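Local atomic coordinates of putative chorismate mutase (Yersinia pestis biovar Microtus str. 91001, PDB entry 2GBB), a protein that catalyses the Claisen rearrangement of chorismate to prephenate as a secreted, all-helical chorismate mutase. Residues Leu14-Asp19 with Asp94-Asn99; Ala7-Glu12 with Gly101-Lys106; Glu38-Ser43 with Ala64-Ala69; Asn42-Gln47 with Glu56-Leu61. All coordinates share one frame; numbering follows the deposited sequence.

Contact 1: Leu14-Asp19 with Asp94-Asn99; sequences LSYMKD and DDVRAN. With SO4 (sulfate ion), chain F.
Tyr-16 and Asn-99 meet ring against side chain in the all-helical fold of a type II chorismate mutase. Here the turn between helix 7-14 and helix 17-26 leans on helix 93-117. Asn-99 CB lies over one face of the Tyr-16 ring. It is 4.1 Å from the ring centroid and 20° off the normal, a CH-pi contact shifted toward the rim. The Asn-99 amide plane is 13° from the ring plane, so the two planes are nearly parallel. The amide reaches over the phenol end, where Asn-99 CG comes 3.8 Å from Tyr-16 OH.

Val-96 fills the space nearer the backbone with its two branches. CG1 lies 4.0 Å from Tyr-16 CB. CG2, anti to its own carbonyl carbon, meets Asp-19 CB at 3.8 Å. Asp-19 OD1 accepts a hydrogen bond from Lys-91 N. Arg-97, a probable substrate-binding residue, turns away; its NE hydrogen-bonds a citrate, probably from the crystallisation liquor. Lys-18 CG is anti to the backbone N (chi1 -176°), and the extended chain beyond carries NZ to a sulfate of similar origin. This NZ forms a salt bridge with Glu-85 and donates to sulfate O2 at 3.0 Å and sulfate O1 at 3.1 Å.

Contact 2: Ala7-Glu12 with Gly101-Lys106; sequences APLINE and GELSTK
Leu-9 and Leu-103 form the apolar centre of this contact between helix 7-14 and helix 93-117. Their CA atoms are 6.5 Å apart, the closest pair across the two segments. The segment axes run almost antiparallel, at 164°, and approach to 9.2 Å. This is antiparallel helix packing within the helical bundle. Leu-9 CD2 and Leu-103 CD1 touch at 4.2 Å. The other methyl of Leu-9, CD1, comes 3.8 Å from Lys-106 O. Leu-9 also packs on Ile-107 and Gln-110, further along helix 93-117. The other methyl of Leu-103 faces Tyr-16, and its side chain lies close to Arg-13, a probable substrate-binding residue.

The second kind of contact is between the aliphatic parts of charged residues and leucine. Leu-9 CD2 lies against Lys-106 CB, and these two side chains cross at about a right angle. Glu-12 CB lies 4.1 Å from Leu-103 CD1, and this pair crosses in the same way.

Charge plays little part. In one of the two deposited conformers of Glu-12, its OE2 is 6.3 Å from Lys-106 NZ, too far for a salt bridge. The place of this carboxylate is uncertain. Lys-106 starts toward helix 7-14, but its extended chain leads the ammonium group away. The two segments are therefore joined by van der Waals packing of leucines and aliphatic stems. In that conformer of Glu-12, any attraction between the opposite charges acts only at a distance.

Contact 3: Glu38-Ser43 with Ala64-Ala69; sequences EKVINS and AQINAA
Lys-39 O is gripped twice by the same residue, one turn further along helix 34-50. Ser-43 N donates the regular helical bond at 3.0 Å. Ser-43 OG adds a second bond at 3.2 Å, tilted 30° from the carbonyl plane. The two donors reach the oxygen from opposite faces of that plane. With chi1 at -67°, Ser-43 OG is turned back along the helix, where this carbonyl lies. The serine hydroxyl is thus paired within its own helix.

The contact across to helix 55-82 is purely apolar. A single methyl, Ile-66 CD1, carries it. Ile-66 and Val-40 reach toward each other tip to tip, with Ile-66 CD1 3.8 Å from Val-40 CG1. Ile-41 crosses Ile-66 at about a right angle, and its CG1 lies 4.0 Å from the same methyl. Ile-66 CD1 therefore touches two successive residues of helix 34-50, Val-40 at its tip and Ile-41 from the side. The helices stay well apart here: the nearest CA atoms, of Val-40 and Ile-66, are 8.8 Å from each other. Ile-66 reaches part of the way across, and Val-40 CG1 meets it.

The pair borders the probable active site. Val-40 also packs on Arg-13, which probably binds substrate. The Ile-66 side chain is about 4 Å from a bound citrate, probably from the crystallisation liquor, and Ala-69 belongs to the same predicted substrate site.

Around this contact, Gln-65 and Ala-68 meet helix 7-14, and Ala-64 and Ala-68 pack on Ile-146 of helix 140-150. Asn-67 touches Leu-81 of the second subunit.

Contact 4: Asn42-Gln47 with Glu56-Leu61; sequences NSAMAQ and ESIKPL
Met-45, a selenomethionine, and Ala-44 meet Ile-58 in the apolar part of this contact. Ile-58 CG2 touches both: it lies 4.2 Å from Met-45 CG and 4.3 Å from Ala-44 CB. The CA atoms of Met-45 and Ile-58 are 6.5 Å apart. Ile-58 also packs on Ala-48 of helix 34-50 and Leu-108 of helix 93-117, so it is enclosed from several directions.

Looser contacts involve the stem of Lys-59 and the carboxylate of Glu-56. Met-45 SE passes 4.4 Å from Lys-59 CB. The Met-45 chain is straight at chi2 and bends at chi3 (47°), which sets its end beside Glu-56. The two chains lie side by side and point the same way. In one of the two deposited conformers of Glu-56, its OE1 lies 4.1 Å from Met-45 CE, so this contact is uncertain.

Polar bonds lead out of the contact. Gln-47 OE1 pairs with Thr-105 OG1, and Ser-57 OG with Asn-54 O and Lys-154 N. Helix 55-82 is kinked at Pro-60, which has no N-H to give. The segment axes approach to 8.8 Å at 138°, strongly splayed from antiparallel. Two successive helices joined by a short loop and packed this way form a helical hairpin.

Overall arrangement
Contacts 1, 3 and 4 are partly buried, while contact 2 lies at the surface. Contacts 1 and 2 share helix 93-117 and join through Tyr-16 CE2 against Leu-103 CD2. Contacts 3 and 4 share helices 34-50 and 55-82. Contact 4 is near their connection, and contact 3 lies further on, where the helices are wider apart and border the probable substrate pocket. Contact 1 meets contact 3 where Leu-14 and Met-17 pack on Ala-68 and Ala-69. Thr-105 and Gln-47 link contacts 2 and 4 by a probable hydrogen bond. Branched aliphatic methyls dominate contact 3, charged stems border contacts 2 and 4, and contact 1 alone uses an aromatic face.

Contact 1: Leu14-Asp19 with Asp94-Asn99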
loop_
_atom_site.group_PDB
_atom_site.type_symbol
_atom_site.label_atom_id
_atom_site.label_comp_id
_atom_site.label_asym_id
_atom_site.label_seq_id
_atom_site.Cartn_x
_atom_site.Cartn_y
_atom_site.Cartn_z
ATOM N N LEU A 14 -13.946 9.118 -2.681
ATOM C CA LEU A 14 -12.848 8.154 -2.836
ATOM C C LEU A 14 -12.102 8.300 -4.195
ATOM O O LEU A 14 -10.962 7.903 -4.327
ATOM C CB LEU A 14 -13.384 6.714 -2.616
ATOM C CG LEU A 14 -13.777 6.262 -1.196
ATOM C CD1 LEU A 14 -14.496 4.894 -1.221
ATOM C CD2 LEU A 14 -12.549 6.142 -0.292
ATOM N N SER A 15 -12.719 8.943 -5.191
ATOM C CA SER A 15 -12.024 9.208 -6.482
ATOM C C SER A 15 -10.829 10.195 -6.363
ATOM O O SER A 15 -10.039 10.275 -7.255
ATOM C CB SER A 15 -13.002 9.741 -7.541
ATOM O OG SER A 15 -13.477 11.011 -7.127
ATOM N N TYR A 16 -10.742 10.962 -5.289
ATOM C CA TYR A 16 -9.633 11.883 -5.029
ATOM C C TYR A 16 -8.405 11.254 -4.383
ATOM O O TYR A 16 -7.407 11.909 -4.200
ATOM C CB TYR A 16 -10.112 13.046 -4.138
ATOM C CG TYR A 16 -10.997 13.954 -4.933
ATOM C CD1 TYR A 16 -10.450 14.755 -5.942
ATOM C CD2 TYR A 16 -12.385 13.968 -4.749
ATOM C CE1 TYR A 16 -11.260 15.557 -6.766
ATOM C CE2 TYR A 16 -13.209 14.803 -5.558
ATOM C CZ TYR A 16 -12.630 15.573 -6.563
ATOM O OH TYR A 16 -13.417 16.381 -7.396
HETATM N N MSE A 17 -8.480 9.995 -4.007
HETATM C CA MSE A 17 -7.447 9.430 -3.146
HETATM C C MSE A 17 -6.189 9.026 -3.906
HETATM O O MSE A 17 -5.088 8.946 -3.333
HETATM C CB MSE A 17 -8.024 8.266 -2.361
HETATM C CG MSE A 17 -9.145 8.716 -1.419
HETATM SE SE MSE A 17 -8.575 10.169 -0.253
HETATM C CE MSE A 17 -10.292 10.521 0.437
ATOM N N LYS A 18 -6.350 8.813 -5.211
ATOM C CA LYS A 18 -5.185 8.648 -6.075
ATOM C C LYS A 18 -4.343 9.919 -6.020
ATOM O O LYS A 18 -3.134 9.815 -5.881
ATOM C CB LYS A 18 -5.542 8.257 -7.518
ATOM C CG LYS A 18 -4.274 7.981 -8.385
ATOM C CD LYS A 18 -4.617 7.942 -9.860
ATOM C CE LYS A 18 -3.420 7.515 -10.741
ATOM N NZ LYS A 18 -3.976 7.252 -12.131
ATOM N N ASP A 19 -4.961 11.103 -6.080
ATOM C CA ASP A 19 -4.170 12.342 -5.953
ATOM C C ASP A 19 -3.473 12.472 -4.614
ATOM O O ASP A 19 -2.344 12.993 -4.576
ATOM C CB ASP A 19 -5.033 13.575 -6.114
ATOM C CG ASP A 19 -5.436 13.800 -7.574
ATOM O OD1 ASP A 19 -4.575 14.146 -8.379
ATOM O OD2 ASP A 19 -6.593 13.570 -7.902
ATOM N N ASP A 94 -4.017 21.161 -1.531
ATOM C CA ASP A 94 -5.031 21.987 -0.864
ATOM C C ASP A 94 -6.325 21.957 -1.663
ATOM O O ASP A 94 -7.418 21.930 -1.098
ATOM C CB ASP A 94 -4.536 23.422 -0.737
ATOM C CG ASP A 94 -5.356 24.232 0.245
ATOM O OD1 ASP A 94 -5.062 24.163 1.483
ATOM O OD2 ASP A 94 -6.259 24.985 -0.239
ATOM N N ASP A 95 -6.204 21.978 -2.980
ATOM C CA ASP A 95 -7.379 21.837 -3.838
ATOM C C ASP A 95 -8.084 20.448 -3.668
ATOM O O ASP A 95 -9.319 20.333 -3.693
ATOM C CB ASP A 95 -6.960 21.942 -5.307
ATOM C CG ASP A 95 -6.370 23.303 -5.679
ATOM O OD1 ASP A 95 -6.239 24.176 -4.789
ATOM O OD2 ASP A 95 -6.037 23.458 -6.880
ATOM N N VAL A 96 -7.291 19.396 -3.580
ATOM C CA VAL A 96 -7.839 18.036 -3.441
ATOM C C VAL A 96 -8.612 17.904 -2.115
ATOM O O VAL A 96 -9.745 17.379 -2.057
ATOM C CB VAL A 96 -6.675 17.006 -3.540
ATOM C CG1 VAL A 96 -7.149 15.602 -3.173
ATOM C CG2 VAL A 96 -6.112 17.020 -4.941
ATOM N N ARG A 97 -7.980 18.373 -1.044
ATOM C CA ARG A 97 -8.556 18.268 0.285
ATOM C C ARG A 97 -9.807 19.123 0.476
ATOM O O ARG A 97 -10.653 18.747 1.263
ATOM C CB ARG A 97 -7.515 18.609 1.339
ATOM C CG ARG A 97 -6.574 17.436 1.572
ATOM C CD ARG A 97 -5.672 17.654 2.779
ATOM N NE ARG A 97 -5.006 16.388 3.101
ATOM C CZ ARG A 97 -3.919 16.272 3.859
ATOM N NH1 ARG A 97 -3.316 17.369 4.379
ATOM N NH2 ARG A 97 -3.409 15.048 4.049
ATOM N N ALA A 98 -9.915 20.259 -0.210
ATOM C CA ALA A 98 -11.139 21.081 -0.143
ATOM C C ALA A 98 -12.284 20.346 -0.833
ATOM O O ALA A 98 -13.408 20.299 -0.316
ATOM C CB ALA A 98 -10.937 22.486 -0.753
ATOM N N ASN A 99 -12.004 19.758 -1.981
ATOM C CA ASN A 99 -12.954 18.899 -2.667
ATOM C C ASN A 99 -13.437 17.712 -1.845
ATOM O O ASN A 99 -14.624 17.385 -1.828
ATOM C CB ASN A 99 -12.349 18.399 -3.964
ATOM C CG ASN A 99 -12.636 19.333 -5.144
ATOM O OD1 ASN A 99 -13.745 19.849 -5.288
ATOM N ND2 ASN A 99 -11.652 19.527 -5.989
HETATM S S SO4 F . -6.217 4.566 -12.634
HETATM O O1 SO4 F . -5.415 4.616 -11.427
HETATM O O2 SO4 F . -6.472 5.931 -13.071
HETATM O O3 SO4 F . -5.487 3.833 -13.668
HETATM O O4 SO4 F . -7.476 3.875 -12.385
#

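Contact 2: Ala7-Glu12 with Gly101-Lys106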
loop_
_atom_site.group_PDB
_atom_site.type_symbol
_atom_site.label_atom_id
_atom_site.label_comp_id
_atom_site.label_asym_id
_atom_site.label_seq_id
_atom_site.Cartn_x
_atom_site.Cartn_y
_atom_site.Cartn_z
ATOM N N ALA A 7 -24.388 6.725 -1.653
ATOM C CA ALA A 7 -23.264 6.008 -2.256
ATOM C C ALA A 7 -22.523 6.744 -3.363
ATOM O O ALA A 7 -21.294 6.661 -3.398
ATOM C CB ALA A 7 -23.694 4.642 -2.734
ATOM N N PRO A 8 -23.242 7.425 -4.298
ATOM C CA PRO A 8 -22.569 8.199 -5.352
ATOM C C PRO A 8 -21.608 9.245 -4.791
ATOM O O PRO A 8 -20.515 9.480 -5.343
ATOM C CB PRO A 8 -23.735 8.871 -6.090
ATOM C CG PRO A 8 -24.921 7.913 -5.913
ATOM C CD PRO A 8 -24.715 7.432 -4.470
ATOM N N LEU A 9 -21.994 9.839 -3.676
ATOM C CA LEU A 9 -21.159 10.830 -2.980
ATOM C C LEU A 9 -19.942 10.197 -2.335
ATOM O O LEU A 9 -18.843 10.741 -2.426
ATOM C CB LEU A 9 -21.994 11.621 -1.956
ATOM C CG LEU A 9 -23.256 12.289 -2.566
ATOM C CD1 LEU A 9 -24.352 12.593 -1.546
ATOM C CD2 LEU A 9 -22.875 13.571 -3.310
ATOM N N ILE A 10 -20.131 9.049 -1.702
ATOM C CA ILE A 10 -19.033 8.335 -1.075
ATOM C C ILE A 10 -18.026 7.880 -2.140
ATOM O O ILE A 10 -16.799 8.063 -2.010
ATOM C CB ILE A 10 -19.598 7.129 -0.323
ATOM C CG1 ILE A 10 -20.411 7.605 0.909
ATOM C CG2 ILE A 10 -18.508 6.150 0.009
ATOM C CD1 ILE A 10 -21.134 6.460 1.669
ATOM N N ASN A 11 -18.562 7.346 -3.240
ATOM C CA ASN A 11 -17.731 7.053 -4.398
ATOM C C ASN A 11 -16.888 8.213 -4.930
ATOM O O ASN A 11 -15.697 8.036 -5.190
ATOM C CB ASN A 11 -18.577 6.419 -5.521
ATOM C CG ASN A 11 -17.739 6.022 -6.704
ATOM O OD1 ASN A 11 -17.024 5.036 -6.646
ATOM N ND2 ASN A 11 -17.779 6.826 -7.768
ATOM N N GLU A 12 -17.498 9.376 -5.133
ATOM C CA GLU A 12 -16.777 10.583 -5.581
ATOM C C GLU A 12 -15.730 11.052 -4.574
ATOM O O GLU A 12 -14.656 11.490 -4.977
ATOM C CB GLU A 12 -17.761 11.738 -5.846
ATOM C CG GLU A 12 -18.851 11.498 -6.935
ATOM C CD GLU A 12 -20.132 12.323 -6.691
ATOM O OE1 GLU A 12 -21.259 11.877 -7.065
ATOM O OE2 GLU A 12 -20.016 13.423 -6.113
ATOM N N GLY A 101 -13.399 17.573 1.477
ATOM C CA GLY A 101 -14.114 18.098 2.630
ATOM C C GLY A 101 -15.523 18.482 2.193
ATOM O O GLY A 101 -16.502 18.214 2.903
ATOM N N GLU A 102 -15.607 19.070 1.001
ATOM C CA GLU A 102 -16.878 19.426 0.370
ATOM C C GLU A 102 -17.751 18.190 0.225
ATOM O O GLU A 102 -18.923 18.185 0.603
ATOM C CB GLU A 102 -16.588 20.077 -0.969
ATOM C CG GLU A 102 -17.771 20.728 -1.697
ATOM C CD GLU A 102 -17.306 21.782 -2.750
ATOM O OE1 GLU A 102 -18.189 22.611 -3.165
ATOM O OE2 GLU A 102 -16.079 21.769 -3.147
ATOM N N LEU A 103 -17.167 17.113 -0.271
ATOM C CA LEU A 103 -17.919 15.878 -0.492
ATOM C C LEU A 103 -18.328 15.231 0.821
ATOM O O LEU A 103 -19.442 14.688 0.976
ATOM C CB LEU A 103 -17.096 14.899 -1.331
ATOM C CG LEU A 103 -17.346 14.584 -2.803
ATOM C CD1 LEU A 103 -18.824 14.696 -3.194
ATOM C CD2 LEU A 103 -16.481 15.357 -3.760
ATOM N N SER A 104 -17.418 15.308 1.784
ATOM C CA SER A 104 -17.698 14.868 3.124
ATOM C C SER A 104 -18.967 15.566 3.725
ATOM O O SER A 104 -19.868 14.886 4.287
ATOM C CB SER A 104 -16.432 15.029 3.969
ATOM O OG SER A 104 -16.682 14.514 5.219
ATOM N N THR A 105 -19.074 16.883 3.531
ATOM C CA THR A 105 -20.287 17.625 3.918
ATOM C C THR A 105 -21.548 17.088 3.222
ATOM O O THR A 105 -22.565 16.888 3.870
ATOM C CB THR A 105 -20.187 19.142 3.564
ATOM O OG1 THR A 105 -18.944 19.648 4.029
ATOM C CG2 THR A 105 -21.321 19.976 4.194
ATOM N N LYS A 106 -21.454 16.888 1.908
ATOM C CA LYS A 106 -22.576 16.452 1.078
ATOM C C LYS A 106 -23.067 15.071 1.483
ATOM O O LYS A 106 -24.274 14.798 1.493
ATOM C CB LYS A 106 -22.186 16.490 -0.384
ATOM C CG LYS A 106 -21.992 17.921 -0.898
ATOM C CD LYS A 106 -22.053 17.961 -2.419
ATOM C CE LYS A 106 -21.501 19.284 -2.986
ATOM N NZ LYS A 106 -21.686 19.263 -4.494
#

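Contact 3: Glu38-Ser43 with Ala64-Ala69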
loop_
_atom_site.group_PDB
_atom_site.type_symbol
_atom_site.label_atom_id
_atom_site.label_comp_id
_atom_site.label_asym_id
_atom_site.label_seq_id
_atom_site.Cartn_x
_atom_site.Cartn_y
_atom_site.Cartn_z
ATOM N N GLU A 38 -7.626 12.665 12.830
ATOM C CA GLU A 38 -8.445 13.277 13.910
ATOM C C GLU A 38 -9.135 14.564 13.451
ATOM O O GLU A 38 -10.276 14.887 13.856
ATOM C CB GLU A 38 -7.594 13.560 15.176
ATOM C CG GLU A 38 -6.996 12.315 15.770
ATOM C CD GLU A 38 -8.097 11.371 16.279
ATOM O OE1 GLU A 38 -8.839 11.748 17.204
ATOM O OE2 GLU A 38 -8.212 10.252 15.770
ATOM N N LYS A 39 -8.430 15.322 12.615
ATOM C CA LYS A 39 -8.963 16.571 12.074
ATOM C C LYS A 39 -10.221 16.285 11.207
ATOM O O LYS A 39 -11.246 16.932 11.343
ATOM C CB LYS A 39 -7.832 17.281 11.287
ATOM C CG LYS A 39 -8.159 18.653 10.789
ATOM C CD LYS A 39 -7.121 19.150 9.745
ATOM C CE LYS A 39 -7.811 20.310 8.959
ATOM N NZ LYS A 39 -6.810 21.325 8.516
ATOM N N VAL A 40 -10.139 15.267 10.366
ATOM C CA VAL A 40 -11.218 14.901 9.464
ATOM C C VAL A 40 -12.406 14.410 10.288
ATOM O O VAL A 40 -13.547 14.799 10.043
ATOM C CB VAL A 40 -10.704 13.803 8.481
ATOM C CG1 VAL A 40 -11.861 12.978 7.863
ATOM C CG2 VAL A 40 -9.806 14.427 7.394
ATOM N N ILE A 41 -12.115 13.589 11.311
ATOM C CA ILE A 41 -13.112 13.081 12.254
ATOM C C ILE A 41 -13.748 14.216 13.053
ATOM O O ILE A 41 -14.983 14.301 13.136
ATOM C CB ILE A 41 -12.513 11.981 13.197
ATOM C CG1 ILE A 41 -12.060 10.759 12.373
ATOM C CG2 ILE A 41 -13.528 11.595 14.326
ATOM C CD1 ILE A 41 -11.275 9.690 13.219
ATOM N N ASN A 42 -12.932 15.083 13.645
ATOM C CA ASN A 42 -13.476 16.207 14.432
ATOM C C ASN A 42 -14.389 17.154 13.605
ATOM O O ASN A 42 -15.465 17.541 14.084
ATOM C CB ASN A 42 -12.351 17.032 15.126
ATOM C CG ASN A 42 -12.869 18.339 15.782
ATOM O OD1 ASN A 42 -13.394 18.322 16.893
ATOM N ND2 ASN A 42 -12.688 19.474 15.095
ATOM N N SER A 43 -13.987 17.510 12.390
ATOM C CA SER A 43 -14.847 18.325 11.482
ATOM C C SER A 43 -16.152 17.628 11.088
ATOM O O SER A 43 -17.230 18.245 11.075
ATOM C CB SER A 43 -14.114 18.618 10.195
ATOM O OG SER A 43 -13.051 19.456 10.543
ATOM N N ALA A 64 -14.412 4.222 8.725
ATOM C CA ALA A 64 -14.539 3.322 7.548
ATOM C C ALA A 64 -14.117 4.013 6.247
ATOM O O ALA A 64 -13.420 3.420 5.368
ATOM C CB ALA A 64 -15.989 2.754 7.426
ATOM N N GLN A 65 -14.498 5.286 6.111
ATOM C CA GLN A 65 -14.142 5.990 4.893
ATOM C C GLN A 65 -12.620 6.233 4.825
ATOM O O GLN A 65 -12.028 6.155 3.746
ATOM C CB GLN A 65 -14.878 7.336 4.799
ATOM C CG GLN A 65 -16.333 7.150 4.416
ATOM C CD GLN A 65 -16.998 8.454 4.175
ATOM O OE1 GLN A 65 -17.195 8.853 3.028
ATOM N NE2 GLN A 65 -17.343 9.154 5.258
ATOM N N ILE A 66 -12.025 6.583 5.952
ATOM C CA ILE A 66 -10.581 6.832 6.039
ATOM C C ILE A 66 -9.792 5.556 5.778
ATOM O O ILE A 66 -8.823 5.607 5.049
ATOM C CB ILE A 66 -10.214 7.461 7.403
ATOM C CG1 ILE A 66 -10.559 8.972 7.412
ATOM C CG2 ILE A 66 -8.753 7.147 7.851
ATOM C CD1 ILE A 66 -10.835 9.482 8.806
ATOM N N ASN A 67 -10.188 4.421 6.366
ATOM C CA ASN A 67 -9.637 3.105 5.988
ATOM C C ASN A 67 -9.681 2.771 4.495
ATOM O O ASN A 67 -8.677 2.314 3.921
ATOM C CB ASN A 67 -10.275 1.984 6.833
ATOM C CG ASN A 67 -9.792 2.045 8.273
ATOM O OD1 ASN A 67 -8.822 2.743 8.547
ATOM N ND2 ASN A 67 -10.469 1.371 9.183
ATOM N N ALA A 68 -10.827 2.967 3.866
ATOM C CA ALA A 68 -10.922 2.739 2.443
ATOM C C ALA A 68 -9.975 3.628 1.655
ATOM O O ALA A 68 -9.348 3.182 0.722
ATOM C CB ALA A 68 -12.378 2.941 1.922
ATOM N N ALA A 69 -9.912 4.901 2.013
ATOM C CA ALA A 69 -9.028 5.838 1.426
ATOM C C ALA A 69 -7.550 5.419 1.613
ATOM O O ALA A 69 -6.801 5.397 0.644
ATOM C CB ALA A 69 -9.285 7.197 2.054
#

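Contact 4: Asn42-Gln47 with Glu56-Leu61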
loop_
_atom_site.group_PDB
_atom_site.type_symbol
_atom_site.label_atom_id
_atom_site.label_comp_id
_atom_site.label_asym_id
_atom_site.label_seq_id
_atom_site.Cartn_x
_atom_site.Cartn_y
_atom_site.Cartn_z
ATOM N N ASN A 42 -12.932 15.083 13.645
ATOM C CA ASN A 42 -13.476 16.207 14.432
ATOM C C ASN A 42 -14.389 17.154 13.605
ATOM O O ASN A 42 -15.465 17.541 14.084
ATOM C CB ASN A 42 -12.351 17.032 15.126
ATOM C CG ASN A 42 -12.869 18.339 15.782
ATOM O OD1 ASN A 42 -13.394 18.322 16.893
ATOM N ND2 ASN A 42 -12.688 19.474 15.095
ATOM N N SER A 43 -13.987 17.510 12.390
ATOM C CA SER A 43 -14.847 18.325 11.482
ATOM C C SER A 43 -16.152 17.628 11.088
ATOM O O SER A 43 -17.230 18.245 11.075
ATOM C CB SER A 43 -14.114 18.618 10.195
ATOM O OG SER A 43 -13.051 19.456 10.543
ATOM N N ALA A 44 -16.049 16.354 10.727
ATOM C CA ALA A 44 -17.246 15.589 10.402
ATOM C C ALA A 44 -18.192 15.588 11.592
ATOM O O ALA A 44 -19.375 15.862 11.430
ATOM C CB ALA A 44 -16.917 14.168 9.938
HETATM N N MSE A 45 -17.688 15.305 12.793
HETATM C CA MSE A 45 -18.535 15.315 13.989
HETATM C C MSE A 45 -19.187 16.682 14.279
HETATM O O MSE A 45 -20.329 16.742 14.725
HETATM C CB MSE A 45 -17.798 14.774 15.223
HETATM C CG MSE A 45 -17.579 13.252 15.166
HETATM SE SE MSE A 45 -16.633 12.639 16.760
HETATM C CE MSE A 45 -17.733 13.626 18.155
ATOM N N ALA A 46 -18.471 17.769 14.022
ATOM C CA ALA A 46 -19.053 19.079 14.188
ATOM C C ALA A 46 -20.121 19.352 13.103
ATOM O O ALA A 46 -21.123 19.938 13.400
ATOM C CB ALA A 46 -17.960 20.143 14.186
ATOM N N GLN A 47 -19.913 18.941 11.857
ATOM C CA GLN A 47 -20.936 19.080 10.817
ATOM C C GLN A 47 -22.195 18.278 11.132
ATOM O O GLN A 47 -23.310 18.817 11.117
ATOM C CB GLN A 47 -20.400 18.682 9.450
ATOM C CG GLN A 47 -19.456 19.674 8.862
ATOM C CD GLN A 47 -18.885 19.257 7.545
ATOM O OE1 GLN A 47 -18.855 20.054 6.620
ATOM N NE2 GLN A 47 -18.401 18.004 7.440
ATOM N N GLU A 56 -21.372 11.325 17.716
ATOM C CA GLU A 56 -20.669 10.062 17.965
ATOM C C GLU A 56 -21.090 8.900 16.990
ATOM O O GLU A 56 -20.248 8.072 16.591
ATOM C CB GLU A 56 -20.868 9.630 19.423
ATOM C CG GLU A 56 -19.834 8.653 19.948
ATOM C CD GLU A 56 -18.749 9.322 20.785
ATOM O OE1 GLU A 56 -17.985 10.150 20.225
ATOM O OE2 GLU A 56 -18.655 9.006 22.007
ATOM N N SER A 57 -22.365 8.877 16.552
ATOM C CA SER A 57 -22.853 7.856 15.573
ATOM C C SER A 57 -22.213 7.949 14.169
ATOM O O SER A 57 -22.291 6.998 13.384
ATOM C CB SER A 57 -24.377 7.903 15.416
ATOM O OG SER A 57 -24.786 8.890 14.475
ATOM N N ILE A 58 -21.609 9.099 13.878
ATOM C CA ILE A 58 -20.914 9.401 12.627
ATOM C C ILE A 58 -19.447 8.892 12.537
ATOM O O ILE A 58 -18.926 8.580 11.449
ATOM C CB ILE A 58 -20.986 10.942 12.433
ATOM C CG1 ILE A 58 -22.195 11.241 11.556
ATOM C CG2 ILE A 58 -19.672 11.571 11.897
ATOM C CD1 ILE A 58 -22.083 10.577 10.158
ATOM N N LYS A 59 -18.801 8.788 13.688
ATOM C CA LYS A 59 -17.379 8.435 13.715
ATOM C C LYS A 59 -16.989 7.103 13.083
ATOM O O LYS A 59 -15.977 7.070 12.382
ATOM C CB LYS A 59 -16.786 8.559 15.127
ATOM C CG LYS A 59 -15.311 8.194 15.160
ATOM C CD LYS A 59 -14.690 8.583 16.485
ATOM C CE LYS A 59 -13.158 8.250 16.456
ATOM N NZ LYS A 59 -12.671 8.754 17.808
ATOM N N PRO A 60 -17.778 6.015 13.316
ATOM C CA PRO A 60 -17.478 4.771 12.649
ATOM C C PRO A 60 -17.446 4.900 11.123
ATOM O O PRO A 60 -16.542 4.388 10.478
ATOM C CB PRO A 60 -18.599 3.841 13.173
ATOM C CG PRO A 60 -18.796 4.347 14.560
ATOM C CD PRO A 60 -18.922 5.810 14.233
ATOM N N LEU A 61 -18.393 5.642 10.566
ATOM C CA LEU A 61 -18.435 5.923 9.129
ATOM C C LEU A 61 -17.212 6.713 8.685
ATOM O O LEU A 61 -16.627 6.403 7.674
ATOM C CB LEU A 61 -19.645 6.774 8.785
ATOM C CG LEU A 61 -20.305 6.640 7.415
ATOM C CD1 LEU A 61 -20.866 7.994 6.991
ATOM C CD2 LEU A 61 -19.529 5.900 6.313
#